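Local coordinates for CRISPR-associated protein CasA/Cse1 (Thermus thermophilus, PDB 4AN8) that takes part in CRISPR-based adaptive immunity as a subunit of the Cascade ribonucleoprotein complex, probably helping it to select foreign DNA, at residues Leu51-Leu56 with Arg344-Val349; Leu191-Gly196 with Asp279-Gln284; His394-Val399 with Leu427-Leu432. One frame throughout, in Å; residues are numbered along the deposited sequence.

Contact 1 (Leu51-Leu56 with Arg344-Val349); sequences LEEAVL and RVLGQV
The carboxylate of E53 is shared by two arginines: OE2 makes a salt bridge with NH1 of R344 at 2.8 Å, while OE1 makes a second one with R360 on the adjoining strand 354-364. The R344 hydrogen bond is weak, bent to 130° at the hydrogen, and the carboxylate and guanidinium planes stand 60° apart. OE1 lies in the guanidinium plane of R344, at its edge; OE2 approaches obliquely. With CG anti to the backbone N (chi1 -178°) and the chain extended beyond it, E53 passes across L346 at about a right angle, its CG 3.9 Å from L346 CD1. Here helix 50-67 packs over the middle strand, 342-351, of a three-stranded antiparallel sheet completed by strands 191-195 and 354-364; the axes of the two short segments approach to 7.8 Å. L346 fills the middle of the interface, its CD1 resting 3.8 Å from A54 CB and 3.7 Å from A54 N. One turn back on the helix, L51 sets both methyls against the strand at G347 and Q348. L51 CD2 lies 4.0 Å from G347 C, and L51 CD1 lies 3.6 Å from Q348 OE1. NE2 of Q348 donates to the carbonyls of A187 and F167, which fixes the rotation of the buried amide and leaves its oxygen on the side of the L51 methyl.

Contact 2 (Leu191-Gly196 with Asp279-Gln284); sequences LFLPTG and DPMVAQ
M281, third residue of a type I beta turn running from D279 to V282, docks on strand 191-195 at an edge of the three-stranded antiparallel sheet. Its carbonyl O receives F192 N at 2.8 Å in a nearly straight bond (168°), which comes in the carbonyl plane on a lone pair. The extended side chain of M281 spans three strand residues: CB meets the CD2 methyl of L191, CG lies 3.5 Å from F192 O, and CE ends 3.9 Å from L193 CD1, where the two side chains run side by side in the same direction. The CD2 methyl of L191 in turn fits the notch formed by M281 CB and V282 CG2, 3.9 Å from the latter. Further along, A283 presents its CB to the phenyl ring of F192, 3.6 Å from CE1. M281 O also lies at the edge of this ring, near its plane, 3.3 Å from F192 CD1. Helix 50-67 adds R58 and L61 beside M281. Within the beta turn D279 also forms an Asx turn: while OD2 is salt-bridged to R58, D279 OD1 takes M281 N on its anti lone pair at 2.8 Å.

Contact 3 (His394-Val399 with Leu427-Leu432); sequences HLAQEV and LPLERL
L427 meets helix 372-403 at the residues A396 and V399, one turn apart. Its CB points toward that helix, but CB and CG both stand back from the side chains of A396 and V399, and the contact is made by the methyls at the tip. CG lies anti to the carbonyl carbon, beside the backbone N (chi1 -61°). L427 CD1 enters the notch between A396 and V399: it sits 3.6 Å from A396 O and 3.8 Å from V399 CG1, with A396 CB also close by. L427 CD2, the other branch, comes 4.3 Å from V399 CG1, so V399 feels both arms of the leucine fork, and the two side chains cross at a slant. L429 meets A396 at its N-terminal end. Its CG is anti to the backbone N (chi1 -174°), and L429 CD2 lies 4.1 Å from A396 N and 4.2 Å from L395 CB. A396 offers only CB here, consistent with the 6.8 Å between the CA atoms of A396 and L429. E430 reaches over from beside L429 on an extended chain, bringing OE2 to 4.2 Å from A396 CB; its side chain also packs against K393. No hydrogen bond joins the two segments, and the contact rests on apolar packing. Around this interface L395 also packs on W469 and F493, V399 on A485 and L429 on T472, which brings in helices 453-476 and 483-499. Such packing of leucine, valine and alanine between long helices is that of the C-terminal helical bundle, the four-helix bundle of the Cse1 family.

In the fold
Contacts 1 and 2 are parts of one core, their centres 10 Å apart. They meet in the sheet, where strands 342-351 and 191-195 are neighbours: L346 O lies 2.7 Å from L191 N, and R344 O 2.8 Å from L193 N. One sheet is thus packed by helix 50-67 in contact 1 and flanked at its edge strand by the 279-284 loop in contact 2. Contact 3 belongs to the distant helical bundle; its centre is about 33 Å from that of contact 1 and 34 Å from that of contact 2, with nearest atoms about 16 and 21 Å away. An acetate ion, probably from crystallisation, lies about 3 Å from the Q348 side chain.

Contact 1 (Leu51-Leu56 with Arg344-Val349)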
ATOM      1  N   LEU A  51       6.352  -3.359  -1.547  1.00 18.57           N
ATOM      2  CA  LEU A  51       6.033  -4.123  -0.345  1.00 18.57           C
ATOM      3  C   LEU A  51       7.129  -3.896   0.699  1.00 18.57           C
ATOM      4  O   LEU A  51       6.839  -3.710   1.871  1.00 18.57           O
ATOM      5  CB  LEU A  51       5.883  -5.620  -0.654  1.00 16.83           C
ATOM      6  CG  LEU A  51       4.891  -5.993  -1.777  1.00 16.83           C
ATOM      7  CD1 LEU A  51       4.671  -7.513  -1.807  1.00 16.83           C
ATOM      8  CD2 LEU A  51       3.547  -5.220  -1.676  1.00 16.83           C
ATOM      9  N   GLU A  52       8.381  -3.923   0.264  1.00 20.61           N
ATOM     10  CA  GLU A  52       9.508  -3.614   1.138  1.00 20.61           C
ATOM     11  C   GLU A  52       9.358  -2.246   1.765  1.00 20.61           C
ATOM     12  O   GLU A  52       9.510  -2.084   2.971  1.00 20.61           O
ATOM     13  CB  GLU A  52      10.834  -3.671   0.372  1.00 36.50           C
ATOM     14  CG  GLU A  52      11.569  -4.968   0.517  1.00 36.50           C
ATOM     15  CD  GLU A  52      12.939  -4.988  -0.195  1.00 36.50           C
ATOM     16  OE1 GLU A  52      13.478  -3.913  -0.559  1.00 36.50           O
ATOM     17  OE2 GLU A  52      13.484  -6.089  -0.391  1.00 36.50           O
ATOM     18  N   GLU A  53       9.058  -1.253   0.943  1.00 19.37           N
ATOM     19  CA  GLU A  53       8.875   0.098   1.448  1.00 19.37           C
ATOM     20  C   GLU A  53       7.770   0.129   2.512  1.00 19.37           C
ATOM     21  O   GLU A  53       7.924   0.772   3.554  1.00 19.37           O
ATOM     22  CB  GLU A  53       8.532   1.042   0.298  1.00 28.61           C
ATOM     23  CG  GLU A  53       8.365   2.508   0.682  1.00 28.61           C
ATOM     24  CD  GLU A  53       8.118   3.389  -0.558  1.00 28.61           C
ATOM     25  OE1 GLU A  53       8.209   2.860  -1.680  1.00 28.61           O
ATOM     26  OE2 GLU A  53       7.813   4.596  -0.427  1.00 28.61           O
ATOM     27  N   ALA A  54       6.650  -0.539   2.234  1.00 15.16           N
ATOM     28  CA  ALA A  54       5.499  -0.499   3.141  1.00 15.16           C
ATOM     29  C   ALA A  54       5.867  -1.056   4.512  1.00 15.16           C
ATOM     30  O   ALA A  54       5.659  -0.392   5.527  1.00 15.16           O
ATOM     31  CB  ALA A  54       4.329  -1.267   2.572  1.00 17.53           C
ATOM     32  N   VAL A  55       6.446  -2.255   4.521  1.00 13.32           N
ATOM     33  CA  VAL A  55       6.748  -2.929   5.786  1.00 13.32           C
ATOM     34  C   VAL A  55       7.895  -2.296   6.548  1.00 13.32           C
ATOM     35  O   VAL A  55       7.868  -2.287   7.771  1.00 13.32           O
ATOM     36  CB  VAL A  55       7.012  -4.442   5.645  1.00 12.70           C
ATOM     37  CG1 VAL A  55       5.810  -5.132   5.128  1.00 12.70           C
ATOM     38  CG2 VAL A  55       8.249  -4.723   4.773  1.00 12.70           C
ATOM     39  N   LEU A  56       8.876  -1.731   5.852  1.00 16.64           N
ATOM     40  CA  LEU A  56       9.966  -1.055   6.549  1.00 16.64           C
ATOM     41  C   LEU A  56       9.438   0.152   7.345  1.00 16.64           C
ATOM     42  O   LEU A  56       9.798   0.325   8.520  1.00 16.64           O
ATOM     43  CB  LEU A  56      11.097  -0.670   5.596  1.00 20.54           C
ATOM     44  CG  LEU A  56      11.861  -1.833   4.938  1.00 20.54           C
ATOM     45  CD1 LEU A  56      12.752  -1.371   3.759  1.00 20.54           C
ATOM     46  CD2 LEU A  56      12.667  -2.580   5.952  1.00 20.54           C
ATOM     47  N   ARG A 344       1.926   8.391  -1.118  1.00 22.62           N
ATOM     48  CA  ARG A 344       2.248   7.147  -1.806  1.00 22.62           C
ATOM     49  C   ARG A 344       1.208   6.074  -1.517  1.00 22.62           C
ATOM     50  O   ARG A 344       0.767   5.922  -0.375  1.00 22.62           O
ATOM     51  CB  ARG A 344       3.628   6.662  -1.418  1.00 29.20           C
ATOM     52  CG  ARG A 344       4.686   7.653  -1.748  1.00 29.20           C
ATOM     53  CD  ARG A 344       6.020   7.012  -1.663  1.00 29.20           C
ATOM     54  NE  ARG A 344       7.006   7.791  -2.397  1.00 29.20           N
ATOM     55  CZ  ARG A 344       8.106   7.266  -2.917  1.00 29.20           C
ATOM     56  NH1 ARG A 344       8.342   5.963  -2.778  1.00 29.20           N
ATOM     57  NH2 ARG A 344       8.962   8.038  -3.574  1.00 29.20           N
ATOM     58  N   VAL A 345       0.787   5.354  -2.544  1.00 24.25           N
ATOM     59  CA  VAL A 345      -0.061   4.193  -2.334  1.00 24.25           C
ATOM     60  C   VAL A 345       0.749   2.949  -2.669  1.00 24.25           C
ATOM     61  O   VAL A 345       1.346   2.862  -3.742  1.00 24.25           O
ATOM     62  CB  VAL A 345      -1.338   4.232  -3.174  1.00 17.17           C
ATOM     63  CG1 VAL A 345      -2.194   2.988  -2.867  1.00 17.17           C
ATOM     64  CG2 VAL A 345      -2.131   5.528  -2.883  1.00 17.17           C
ATOM     65  N   LEU A 346       0.798   2.014  -1.727  1.00 22.54           N
ATOM     66  CA  LEU A 346       1.569   0.776  -1.863  1.00 22.54           C
ATOM     67  C   LEU A 346       0.679  -0.441  -1.617  1.00 22.54           C
ATOM     68  O   LEU A 346      -0.148  -0.434  -0.710  1.00 22.54           O
ATOM     69  CB  LEU A 346       2.719   0.756  -0.848  1.00 16.28           C
ATOM     70  CG  LEU A 346       3.573   2.010  -0.742  1.00 16.28           C
ATOM     71  CD1 LEU A 346       4.537   1.927   0.454  1.00 16.28           C
ATOM     72  CD2 LEU A 346       4.314   2.275  -2.048  1.00 16.28           C
ATOM     73  N   GLY A 347       0.856  -1.491  -2.405  1.00 20.19           N
ATOM     74  CA  GLY A 347       0.083  -2.709  -2.218  1.00 20.19           C
ATOM     75  C   GLY A 347       0.219  -3.723  -3.358  1.00 20.19           C
ATOM     76  O   GLY A 347       0.976  -3.509  -4.298  1.00 20.19           O
ATOM     77  N   GLN A 348      -0.520  -4.829  -3.258  1.00 18.51           N
ATOM     78  CA  GLN A 348      -0.485  -5.884  -4.260  1.00 18.51           C
ATOM     79  C   GLN A 348      -1.792  -5.869  -5.001  1.00 18.51           C
ATOM     80  O   GLN A 348      -2.824  -5.590  -4.409  1.00 18.51           O
ATOM     81  CB  GLN A 348      -0.402  -7.282  -3.616  1.00 23.37           C
ATOM     82  CG  GLN A 348       0.476  -7.393  -2.476  1.00 23.37           C
ATOM     83  CD  GLN A 348       0.690  -8.823  -2.036  1.00 23.37           C
ATOM     84  OE1 GLN A 348       1.712  -9.419  -2.349  1.00 23.37           O
ATOM     85  NE2 GLN A 348      -0.245  -9.359  -1.250  1.00 23.37           N
ATOM     86  N   VAL A 349      -1.754  -6.214  -6.279  1.00 23.77           N
ATOM     87  CA  VAL A 349      -2.982  -6.556  -6.975  1.00 23.77           C
ATOM     88  C   VAL A 349      -3.116  -8.060  -6.835  1.00 23.77           C
ATOM     89  O   VAL A 349      -2.208  -8.810  -7.216  1.00 23.77           O
ATOM     90  CB  VAL A 349      -2.923  -6.214  -8.467  1.00 21.00           C
ATOM     91  CG1 VAL A 349      -4.305  -6.447  -9.106  1.00 21.00           C
ATOM     92  CG2 VAL A 349      -2.464  -4.785  -8.648  1.00 21.00           C
TER

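Contact 2 (Leu191-Gly196 with Asp279-Gln284)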
ATOM      1  N   LEU A 191      -2.262   0.401   0.705  1.00 18.20           N
ATOM      2  CA  LEU A 191      -1.768   1.126   1.880  1.00 18.20           C
ATOM      3  C   LEU A 191      -1.498   2.606   1.581  1.00 18.20           C
ATOM      4  O   LEU A 191      -0.800   2.928   0.610  1.00 18.20           O
ATOM      5  CB  LEU A 191      -0.502   0.461   2.413  1.00 16.86           C
ATOM      6  CG  LEU A 191      -0.722  -1.017   2.784  1.00 16.86           C
ATOM      7  CD1 LEU A 191       0.580  -1.625   3.337  1.00 16.86           C
ATOM      8  CD2 LEU A 191      -1.874  -1.176   3.793  1.00 16.86           C
ATOM      9  N   PHE A 192      -2.051   3.490   2.412  1.00 17.34           N
ATOM     10  CA  PHE A 192      -1.815   4.928   2.274  1.00 17.34           C
ATOM     11  C   PHE A 192      -0.622   5.386   3.100  1.00 17.34           C
ATOM     12  O   PHE A 192      -0.626   5.299   4.343  1.00 17.34           O
ATOM     13  CB  PHE A 192      -3.057   5.742   2.634  1.00 19.11           C
ATOM     14  CG  PHE A 192      -4.183   5.557   1.670  1.00 19.11           C
ATOM     15  CD1 PHE A 192      -4.917   4.380   1.661  1.00 19.11           C
ATOM     16  CD2 PHE A 192      -4.502   6.548   0.753  1.00 19.11           C
ATOM     17  CE1 PHE A 192      -5.959   4.202   0.772  1.00 19.11           C
ATOM     18  CE2 PHE A 192      -5.549   6.371  -0.159  1.00 19.11           C
ATOM     19  CZ  PHE A 192      -6.280   5.201  -0.146  1.00 19.11           C
ATOM     20  N   LEU A 193       0.393   5.880   2.404  1.00 18.07           N
ATOM     21  CA  LEU A 193       1.605   6.336   3.071  1.00 18.07           C
ATOM     22  C   LEU A 193       1.971   7.760   2.694  1.00 18.07           C
ATOM     23  O   LEU A 193       2.728   7.981   1.756  1.00 18.07           O
ATOM     24  CB  LEU A 193       2.776   5.399   2.746  1.00 20.43           C
ATOM     25  CG  LEU A 193       4.083   5.793   3.424  1.00 20.43           C
ATOM     26  CD1 LEU A 193       4.191   5.100   4.791  1.00 20.43           C
ATOM     27  CD2 LEU A 193       5.283   5.475   2.532  1.00 20.43           C
ATOM     28  N   PRO A 194       1.429   8.743   3.420  1.00 19.61           N
ATOM     29  CA  PRO A 194       1.840  10.127   3.193  1.00 19.61           C
ATOM     30  C   PRO A 194       3.352  10.249   3.343  1.00 19.61           C
ATOM     31  O   PRO A 194       3.969   9.532   4.141  1.00 19.61           O
ATOM     32  CB  PRO A 194       1.147  10.887   4.313  1.00 16.60           C
ATOM     33  CG  PRO A 194      -0.042  10.069   4.613  1.00 16.60           C
ATOM     34  CD  PRO A 194       0.402   8.639   4.466  1.00 16.60           C
ATOM     35  N   THR A 195       3.942  11.149   2.566  1.00 25.72           N
ATOM     36  CA  THR A 195       5.382  11.198   2.428  1.00 25.72           C
ATOM     37  C   THR A 195       5.843  12.645   2.440  1.00 25.72           C
ATOM     38  O   THR A 195       5.213  13.510   1.812  1.00 25.72           O
ATOM     39  CB  THR A 195       5.814  10.477   1.135  1.00 38.34           C
ATOM     40  OG1 THR A 195       5.735   9.059   1.346  1.00 38.34           O
ATOM     41  CG2 THR A 195       7.210  10.826   0.749  1.00 38.34           C
ATOM     42  N   GLY A 196       6.912  12.911   3.189  1.00 22.78           N
ATOM     43  CA  GLY A 196       7.441  14.257   3.290  1.00 22.78           C
ATOM     44  C   GLY A 196       8.739  14.366   2.532  1.00 22.78           C
ATOM     45  O   GLY A 196       8.979  13.580   1.612  1.00 22.78           O
ATOM     46  N   ASP A 279      -6.570  -1.081  10.219  1.00 24.57           N
ATOM     47  CA  ASP A 279      -5.190  -0.621  10.113  1.00 24.57           C
ATOM     48  C   ASP A 279      -5.170   0.858   9.668  1.00 24.57           C
ATOM     49  O   ASP A 279      -5.932   1.269   8.801  1.00 24.57           O
ATOM     50  CB  ASP A 279      -4.417  -1.528   9.142  1.00 21.76           C
ATOM     51  CG  ASP A 279      -2.943  -1.215   9.097  1.00 21.76           C
ATOM     52  OD1 ASP A 279      -2.610  -0.145   8.547  1.00 21.76           O
ATOM     53  OD2 ASP A 279      -2.118  -2.041   9.570  1.00 21.76           O
ATOM     54  N   PRO A 280      -4.317   1.671  10.299  1.00 18.55           N
ATOM     55  CA  PRO A 280      -4.221   3.102   9.966  1.00 18.55           C
ATOM     56  C   PRO A 280      -3.945   3.355   8.480  1.00 18.55           C
ATOM     57  O   PRO A 280      -4.321   4.404   7.976  1.00 18.55           O
ATOM     58  CB  PRO A 280      -3.011   3.564  10.782  1.00 19.75           C
ATOM     59  CG  PRO A 280      -2.994   2.641  11.973  1.00 19.75           C
ATOM     60  CD  PRO A 280      -3.470   1.298  11.446  1.00 19.75           C
ATOM     61  N   MET A 281      -3.288   2.433   7.783  1.00 15.47           N
ATOM     62  CA  MET A 281      -2.947   2.706   6.391  1.00 15.77           C
ATOM     63  C   MET A 281      -4.045   2.288   5.418  1.00 15.24           C
ATOM     64  O   MET A 281      -3.920   2.459   4.196  1.00 16.11           O
ATOM     65  CB  MET A 281      -1.618   2.062   6.032  1.00 21.12           C
ATOM     66  CG  MET A 281      -0.430   2.774   6.690  1.00 21.12           C
ATOM     67  SD  MET A 281       1.103   1.839   6.449  1.00 21.12           S
ATOM     68  CE  MET A 281       2.261   2.858   7.390  1.00 21.12           C
ATOM     69  N   VAL A 282      -5.135   1.751   5.963  1.00 18.33           N
ATOM     70  CA  VAL A 282      -6.150   1.135   5.139  1.00 17.96           C
ATOM     71  C   VAL A 282      -7.400   1.993   5.085  1.00 18.88           C
ATOM     72  O   VAL A 282      -7.839   2.508   6.104  1.00 19.65           O
ATOM     73  CB  VAL A 282      -6.503  -0.266   5.693  1.00 17.25           C
ATOM     74  CG1 VAL A 282      -7.741  -0.825   5.017  1.00 17.25           C
ATOM     75  CG2 VAL A 282      -5.303  -1.198   5.563  1.00 17.25           C
ATOM     76  N   ALA A 283      -7.971   2.146   3.892  1.00 16.12           N
ATOM     77  CA  ALA A 283      -9.197   2.905   3.682  1.00 16.79           C
ATOM     78  C   ALA A 283     -10.367   1.987   3.307  1.00 17.20           C
ATOM     79  O   ALA A 283     -10.176   0.848   2.894  1.00 17.27           O
ATOM     80  CB  ALA A 283      -8.987   3.914   2.621  1.00 16.40           C
ATOM     81  N   GLN A 284     -11.590   2.476   3.451  1.00 25.26           N
ATOM     82  CA  GLN A 284     -12.740   1.637   3.146  1.00 24.47           C
ATOM     83  C   GLN A 284     -13.775   2.386   2.320  1.00 23.76           C
ATOM     84  O   GLN A 284     -13.796   3.628   2.293  1.00 25.42           O
ATOM     85  CB  GLN A 284     -13.361   1.063   4.422  1.00 39.07           C
ATOM     86  CG  GLN A 284     -12.559  -0.083   5.041  1.00 39.07           C
ATOM     87  CD  GLN A 284     -13.181  -0.607   6.334  1.00 39.07           C
ATOM     88  OE1 GLN A 284     -13.677   0.165   7.153  1.00 39.07           O
ATOM     89  NE2 GLN A 284     -13.172  -1.930   6.509  1.00 39.07           N
TER

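Contact 3 (His394-Val399 with Leu427-Leu432)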
ATOM      1  N   HIS A 394     -20.104   2.382 -23.754  1.00 31.27           N
ATOM      2  CA  HIS A 394     -21.284   2.017 -24.514  1.00 31.27           C
ATOM      3  C   HIS A 394     -21.003   2.222 -26.000  1.00 31.27           C
ATOM      4  O   HIS A 394     -21.340   1.381 -26.839  1.00 31.27           O
ATOM      5  CB  HIS A 394     -22.492   2.848 -24.075  1.00 56.19           C
ATOM      6  CG  HIS A 394     -23.743   2.537 -24.837  1.00 56.19           C
ATOM      7  ND1 HIS A 394     -24.348   3.446 -25.678  1.00 56.19           N
ATOM      8  CD2 HIS A 394     -24.490   1.409 -24.903  1.00 56.19           C
ATOM      9  CE1 HIS A 394     -25.424   2.897 -26.217  1.00 56.19           C
ATOM     10  NE2 HIS A 394     -25.531   1.661 -25.764  1.00 56.19           N
ATOM     11  N   LEU A 395     -20.369   3.342 -26.313  1.00 30.97           N
ATOM     12  CA  LEU A 395     -19.954   3.619 -27.675  1.00 30.97           C
ATOM     13  C   LEU A 395     -19.128   2.440 -28.219  1.00 30.97           C
ATOM     14  O   LEU A 395     -19.416   1.923 -29.302  1.00 30.97           O
ATOM     15  CB  LEU A 395     -19.157   4.914 -27.709  1.00 36.81           C
ATOM     16  CG  LEU A 395     -19.116   5.693 -29.020  1.00 36.81           C
ATOM     17  CD1 LEU A 395     -18.281   6.965 -28.869  1.00 36.81           C
ATOM     18  CD2 LEU A 395     -18.547   4.826 -30.100  1.00 36.81           C
ATOM     19  N   ALA A 396     -18.127   1.993 -27.455  1.00 35.59           N
ATOM     20  CA  ALA A 396     -17.263   0.892 -27.883  1.00 35.59           C
ATOM     21  C   ALA A 396     -18.052  -0.386 -28.127  1.00 35.59           C
ATOM     22  O   ALA A 396     -17.771  -1.124 -29.069  1.00 35.59           O
ATOM     23  CB  ALA A 396     -16.138   0.638 -26.863  1.00 42.01           C
ATOM     24  N   GLN A 397     -19.042  -0.650 -27.280  1.00 43.28           N
ATOM     25  CA  GLN A 397     -19.936  -1.792 -27.487  1.00 43.28           C
ATOM     26  C   GLN A 397     -20.725  -1.688 -28.803  1.00 43.28           C
ATOM     27  O   GLN A 397     -20.835  -2.671 -29.542  1.00 43.28           O
ATOM     28  CB  GLN A 397     -20.907  -1.931 -26.315  1.00 47.43           C
ATOM     29  CG  GLN A 397     -20.355  -2.705 -25.145  1.00 47.43           C
ATOM     30  CD  GLN A 397     -21.070  -2.381 -23.847  1.00 47.43           C
ATOM     31  OE1 GLN A 397     -22.053  -1.633 -23.834  1.00 47.43           O
ATOM     32  NE2 GLN A 397     -20.575  -2.929 -22.746  1.00 47.43           N
ATOM     33  N   GLU A 398     -21.276  -0.504 -29.087  1.00 35.10           N
ATOM     34  CA  GLU A 398     -22.048  -0.299 -30.313  1.00 35.10           C
ATOM     35  C   GLU A 398     -21.149  -0.382 -31.571  1.00 35.10           C
ATOM     36  O   GLU A 398     -21.569  -0.882 -32.615  1.00 35.10           O
ATOM     37  CB  GLU A 398     -22.812   1.023 -30.269  1.00 68.63           C
ATOM     38  CG  GLU A 398     -23.924   1.069 -29.236  1.00 68.63           C
ATOM     39  CD  GLU A 398     -25.152   0.250 -29.638  1.00 68.63           C
ATOM     40  OE1 GLU A 398     -25.090  -0.998 -29.574  1.00 68.63           O
ATOM     41  OE2 GLU A 398     -26.185   0.857 -30.009  1.00 68.63           O
ATOM     42  N   VAL A 399     -19.916   0.104 -31.471  1.00 36.32           N
ATOM     43  CA  VAL A 399     -18.979  -0.067 -32.570  1.00 36.32           C
ATOM     44  C   VAL A 399     -18.759  -1.544 -32.845  1.00 36.32           C
ATOM     45  O   VAL A 399     -18.962  -2.004 -33.969  1.00 36.32           O
ATOM     46  CB  VAL A 399     -17.632   0.638 -32.324  1.00 30.20           C
ATOM     47  CG1 VAL A 399     -16.560   0.079 -33.265  1.00 30.20           C
ATOM     48  CG2 VAL A 399     -17.799   2.143 -32.500  1.00 30.20           C
ATOM     49  N   LEU A 427     -10.397  -2.300 -29.236  1.00 48.54           N
ATOM     50  CA  LEU A 427     -10.571  -0.878 -29.519  1.00 48.54           C
ATOM     51  C   LEU A 427      -9.849  -0.078 -28.448  1.00 48.54           C
ATOM     52  O   LEU A 427      -9.970  -0.384 -27.271  1.00 48.54           O
ATOM     53  CB  LEU A 427     -12.059  -0.511 -29.550  1.00 50.09           C
ATOM     54  CG  LEU A 427     -12.936  -1.201 -30.604  1.00 50.09           C
ATOM     55  CD1 LEU A 427     -14.409  -0.924 -30.327  1.00 50.09           C
ATOM     56  CD2 LEU A 427     -12.561  -0.756 -32.016  1.00 50.09           C
ATOM     57  N   PRO A 428      -9.083   0.940 -28.851  1.00 42.33           N
ATOM     58  CA  PRO A 428      -8.302   1.763 -27.918  1.00 42.33           C
ATOM     59  C   PRO A 428      -9.110   2.813 -27.151  1.00 42.33           C
ATOM     60  O   PRO A 428      -8.523   3.636 -26.452  1.00 42.33           O
ATOM     61  CB  PRO A 428      -7.320   2.489 -28.841  1.00 30.53           C
ATOM     62  CG  PRO A 428      -8.040   2.564 -30.162  1.00 30.53           C
ATOM     63  CD  PRO A 428      -8.827   1.292 -30.257  1.00 30.53           C
ATOM     64  N   LEU A 429     -10.431   2.788 -27.258  1.00 36.59           N
ATOM     65  CA  LEU A 429     -11.220   3.900 -26.742  1.00 36.59           C
ATOM     66  C   LEU A 429     -11.163   4.058 -25.199  1.00 36.59           C
ATOM     67  O   LEU A 429     -10.793   5.118 -24.686  1.00 36.59           O
ATOM     68  CB  LEU A 429     -12.663   3.792 -27.249  1.00 24.89           C
ATOM     69  CG  LEU A 429     -13.553   4.978 -26.905  1.00 24.89           C
ATOM     70  CD1 LEU A 429     -12.996   6.212 -27.559  1.00 24.89           C
ATOM     71  CD2 LEU A 429     -14.992   4.709 -27.355  1.00 24.89           C
ATOM     72  N   GLU A 430     -11.521   3.008 -24.466  1.00 36.46           N
ATOM     73  CA  GLU A 430     -11.614   3.109 -23.010  1.00 36.46           C
ATOM     74  C   GLU A 430     -10.236   3.169 -22.370  1.00 36.46           C
ATOM     75  O   GLU A 430     -10.001   3.954 -21.447  1.00 36.46           O
ATOM     76  CB  GLU A 430     -12.388   1.928 -22.438  1.00 49.86           C
ATOM     77  CG  GLU A 430     -13.875   1.943 -22.703  1.00 49.86           C
ATOM     78  CD  GLU A 430     -14.527   0.670 -22.207  1.00 49.86           C
ATOM     79  OE1 GLU A 430     -14.771   0.565 -20.981  1.00 49.86           O
ATOM     80  OE2 GLU A 430     -14.760  -0.241 -23.037  1.00 49.86           O
ATOM     81  N   ARG A 431      -9.333   2.327 -22.859  1.00 34.44           N
ATOM     82  CA  ARG A 431      -7.960   2.303 -22.377  1.00 34.44           C
ATOM     83  C   ARG A 431      -7.322   3.681 -22.473  1.00 34.44           C
ATOM     84  O   ARG A 431      -6.683   4.137 -21.524  1.00 34.44           O
ATOM     85  CB  ARG A 431      -7.141   1.257 -23.134  1.00 60.10           C
ATOM     86  CG  ARG A 431      -5.692   1.156 -22.712  1.00 60.10           C
ATOM     87  CD  ARG A 431      -4.986  -0.028 -23.382  1.00 60.10           C
ATOM     88  NE  ARG A 431      -5.001   0.024 -24.847  1.00 60.10           N
ATOM     89  CZ  ARG A 431      -4.195   0.787 -25.584  1.00 60.10           C
ATOM     90  NH1 ARG A 431      -3.308   1.590 -25.004  1.00 60.10           N
ATOM     91  NH2 ARG A 431      -4.282   0.761 -26.910  1.00 60.10           N
ATOM     92  N   LEU A 432      -7.508   4.372 -23.595  1.00 30.52           N
ATOM     93  CA  LEU A 432      -6.841   5.667 -23.759  1.00 30.52           C
ATOM     94  C   LEU A 432      -7.503   6.803 -22.983  1.00 30.52           C
ATOM     95  O   LEU A 432      -6.827   7.680 -22.457  1.00 30.52           O
ATOM     96  CB  LEU A 432      -6.687   6.042 -25.234  1.00 51.94           C
ATOM     97  CG  LEU A 432      -5.396   5.522 -25.857  1.00 51.94           C
ATOM     98  CD1 LEU A 432      -5.572   4.075 -26.253  1.00 51.94           C
ATOM     99  CD2 LEU A 432      -4.999   6.362 -27.063  1.00 51.94           C
TER